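Local coordinates for protein-tyrosine-phosphatase (Shewanella sp., PDB 2Z72) that hydrolyses phosphate esters, acting as a cold-active protein tyrosine phosphatase with a calcineurin-like fold and two bound zinc ions, at residues 72-77 with 107-112. Residues are numbered along the deposited sequence; the frame is centred on the assembly and turned at random. Where two conformers were deposited one is given.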
ATOM      1  N   LYS A  72      -3.058 -16.858  -8.580  1.00 12.26           N
ATOM      2  CA  LYS A  72      -3.998 -16.364  -7.534  1.00 12.69           C
ATOM      3  C   LYS A  72      -3.502 -15.031  -7.035  1.00 11.37           C
ATOM      4  O   LYS A  72      -2.298 -14.874  -6.778  1.00 11.08           O
ATOM      5  CB  LYS A  72      -4.275 -17.412  -6.514  1.00 20.65           C
ATOM      6  CG  LYS A  72      -3.428 -17.679  -5.445  1.00 24.24           C
ATOM      7  CD  LYS A  72      -3.798 -18.774  -4.444  1.00 18.82           C
ATOM      8  CE  LYS A  72      -2.524 -18.849  -3.588  1.00 18.36           C
ATOM      9  NZ  LYS A  72      -2.599 -19.951  -2.632  1.00 20.61           N
ATOM     10  N   VAL A  73      -4.429 -14.139  -6.896  1.00 11.11           N
ATOM     11  CA  VAL A  73      -4.131 -12.762  -6.454  1.00  9.81           C
ATOM     12  C   VAL A  73      -5.167 -12.398  -5.386  1.00 10.08           C
ATOM     13  O   VAL A  73      -6.350 -12.713  -5.541  1.00 11.60           O
ATOM     14  CB  VAL A  73      -4.222 -11.770  -7.631  1.00 10.31           C
ATOM     15  CG1 VAL A  73      -3.862 -10.335  -7.179  1.00 11.35           C
ATOM     16  CG2 VAL A  73      -3.295 -12.149  -8.772  1.00 12.74           C
ATOM     17  N   VAL A  74      -4.734 -11.691  -4.356  1.00  9.85           N
ATOM     18  CA  VAL A  74      -5.625 -11.025  -3.420  1.00 10.25           C
ATOM     19  C   VAL A  74      -5.309  -9.545  -3.415  1.00  9.60           C
ATOM     20  O   VAL A  74      -4.151  -9.110  -3.482  1.00 10.35           O
ATOM     21  CB  VAL A  74      -5.398 -11.742  -2.073  0.55 11.19           C
ATOM     22  CG1 VAL A  74      -3.997 -11.520  -1.497  0.55 12.31           C
ATOM     23  CG2 VAL A  74      -6.410 -11.252  -1.072  0.55 10.47           C
ATOM     24  N   ALA A  75      -6.353  -8.710  -3.337  1.00  9.38           N
ATOM     25  CA  ALA A  75      -6.174  -7.271  -3.339  1.00  9.33           C
ATOM     26  C   ALA A  75      -6.973  -6.631  -2.220  1.00  9.41           C
ATOM     27  O   ALA A  75      -8.084  -7.076  -1.888  1.00 10.31           O
ATOM     28  CB  ALA A  75      -6.606  -6.688  -4.682  1.00 10.08           C
ATOM     29  N   LEU A  76      -6.418  -5.577  -1.677  1.00  9.26           N
ATOM     30  CA  LEU A  76      -7.012  -4.807  -0.583  1.00  8.99           C
ATOM     31  C   LEU A  76      -6.309  -3.475  -0.522  1.00  9.17           C
ATOM     32  O   LEU A  76      -5.306  -3.246  -1.184  1.00  9.47           O
ATOM     33  CB  LEU A  76      -7.007  -5.546   0.763  1.00  9.94           C
ATOM     34  CG  LEU A  76      -5.600  -5.760   1.389  1.00 10.42           C
ATOM     35  CD1 LEU A  76      -5.763  -6.294   2.809  1.00 13.50           C
ATOM     36  CD2 LEU A  76      -4.735  -6.740   0.630  1.00 13.26           C
ATOM     37  N   SER A  77      -6.813  -2.532   0.283  1.00  9.35           N
ATOM     38  CA  SER A  77      -6.308  -1.163   0.196  1.00  9.22           C
ATOM     39  C   SER A  77      -6.752  -0.327   1.372  1.00  8.87           C
ATOM     40  O   SER A  77      -7.650  -0.670   2.117  1.00  9.38           O
ATOM     41  CB  SER A  77      -6.934  -0.529  -1.045  1.00  9.68           C
ATOM     42  OG  SER A  77      -6.218   0.616  -1.467  1.00 10.33           O
ATOM     43  N   GLY A 107       0.858 -17.217  -4.353  1.00 11.31           N
ATOM     44  CA  GLY A 107      -0.047 -16.137  -4.681  1.00 11.12           C
ATOM     45  C   GLY A 107       0.628 -14.781  -4.618  1.00  9.99           C
ATOM     46  O   GLY A 107       1.698 -14.611  -4.003  1.00 10.04           O
ATOM     47  N   HIS A 108      -0.028 -13.778  -5.235  1.00  9.84           N
ATOM     48  CA  HIS A 108       0.351 -12.389  -5.152  1.00  9.37           C
ATOM     49  C   HIS A 108      -0.681 -11.612  -4.380  1.00  9.43           C
ATOM     50  O   HIS A 108      -1.869 -11.787  -4.572  1.00 11.48           O
ATOM     51  CB  HIS A 108       0.544 -11.763  -6.530  1.00  9.72           C
ATOM     52  CG  HIS A 108       1.736 -12.307  -7.255  1.00 10.14           C
ATOM     53  ND1 HIS A 108       2.359 -11.498  -8.196  1.00 10.99           N
ATOM     54  CD2 HIS A 108       2.387 -13.464  -7.215  1.00 10.16           C
ATOM     55  CE1 HIS A 108       3.380 -12.203  -8.702  1.00 11.26           C
ATOM     56  NE2 HIS A 108       3.429 -13.378  -8.138  1.00 10.42           N
ATOM     57  N   MET A 109      -0.217 -10.718  -3.492  1.00  8.58           N
ATOM     58  CA  MET A 109      -1.056  -9.752  -2.850  1.00  8.30           C
ATOM     59  C   MET A 109      -0.808  -8.383  -3.466  1.00  8.11           C
ATOM     60  O   MET A 109       0.359  -8.014  -3.624  1.00  9.28           O
ATOM     61  CB  MET A 109      -0.712  -9.666  -1.332  1.00  8.50           C
ATOM     62  CG  MET A 109      -1.408  -8.530  -0.641  1.00  9.36           C
ATOM     63  SD  MET A 109      -1.031  -8.414   1.128  1.00 10.63           S
ATOM     64  CE  MET A 109      -1.919  -9.767   1.761  1.00 11.27           C
ATOM     65  N   VAL A 110      -1.848  -7.631  -3.775  1.00  8.36           N
ATOM     66  CA  VAL A 110      -1.708  -6.256  -4.207  1.00  7.80           C
ATOM     67  C   VAL A 110      -2.388  -5.397  -3.131  1.00  8.14           C
ATOM     68  O   VAL A 110      -3.599  -5.475  -2.958  1.00  9.85           O
ATOM     69  CB  VAL A 110      -2.326  -5.952  -5.567  1.00  8.15           C
ATOM     70  CG1 VAL A 110      -1.952  -4.558  -5.994  1.00  9.32           C
ATOM     71  CG2 VAL A 110      -1.858  -6.977  -6.619  1.00  9.34           C
ATOM     72  N   MET A 111      -1.593  -4.623  -2.425  1.00  7.90           N
ATOM     73  CA  MET A 111      -2.151  -3.629  -1.494  1.00  7.74           C
ATOM     74  C   MET A 111      -2.028  -2.282  -2.172  1.00  7.69           C
ATOM     75  O   MET A 111      -0.933  -1.750  -2.323  1.00  7.98           O
ATOM     76  CB  MET A 111      -1.385  -3.669  -0.151  1.00  8.35           C
ATOM     77  CG  MET A 111      -1.904  -2.567   0.789  1.00  8.52           C
ATOM     78  SD  MET A 111      -1.333  -2.741   2.493  1.00  9.23           S
ATOM     79  CE  MET A 111      -2.283  -4.146   3.039  1.00  9.63           C
ATOM     80  N   THR A 112      -3.149  -1.763  -2.647  1.00  8.48           N
ATOM     81  CA  THR A 112      -3.145  -0.599  -3.543  1.00  8.56           C
ATOM     82  C   THR A 112      -3.064   0.732  -2.809  1.00  8.21           C
ATOM     83  O   THR A 112      -3.812   1.665  -3.148  1.00 10.39           O
ATOM     84  CB  THR A 112      -4.357  -0.624  -4.488  1.00  9.57           C
ATOM     85  OG1 THR A 112      -5.555  -0.681  -3.760  1.00  9.87           O
ATOM     86  CG2 THR A 112      -4.342  -1.892  -5.376  1.00 10.23           C
TER
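Val73 to Leu76 pair in parallel with His108 to Met111, as neighbouring strands of a beta-alpha-beta unit in the core of the calcineurin-like phosphoesterase fold. Five backbone hydrogen bonds run in unbroken sequence from His108 N to Lys72 O at one end to Thr112 N to Leu76 O at the other; the shortest, Val110 N to Val74 O, spans 2.8 Å. The strand directions differ by 19°.

On one face Leu76 carries the packing. Its two branches divide their contacts: CD2 meets Met109 CG at 4.0 Å, whereas CD1 is near Met111 CE. Both methionines leave the strand extended and bend only at chi3; in Met111 this bend (-72°) places CE against Leu76 CG, 4.0 Å away. Val74 CG1 adds a contact with Met109 CB at 3.8 Å. On the face with Val73, Ala75, His108 and Val110, Val73 CG1 meets Val110 CG2 at 4.0 Å.

Beyond the strands, the Thr112 hydroxyl donates from OG1 to Ser77 OG over 2.7 Å, tying together the starts of the two loops that follow the strands, near the two zinc ions; Asp78, next in sequence to Ser77, binds one, and Asp114, two residues after Thr112, binds both. An alanine in place of Ser77 would probably leave Thr112 OG1 without this acceptor and weaken the link between the starts of the two loops.

Helix 83-92 lies between the two strands in sequence. Strand 315-319 pairs antiparallel with the other edge of 72-76, strand 142-145 continues the sheet beyond 108-111, and Tyr205 of strand 203-206 packs on Val73, Ala75 and Val110.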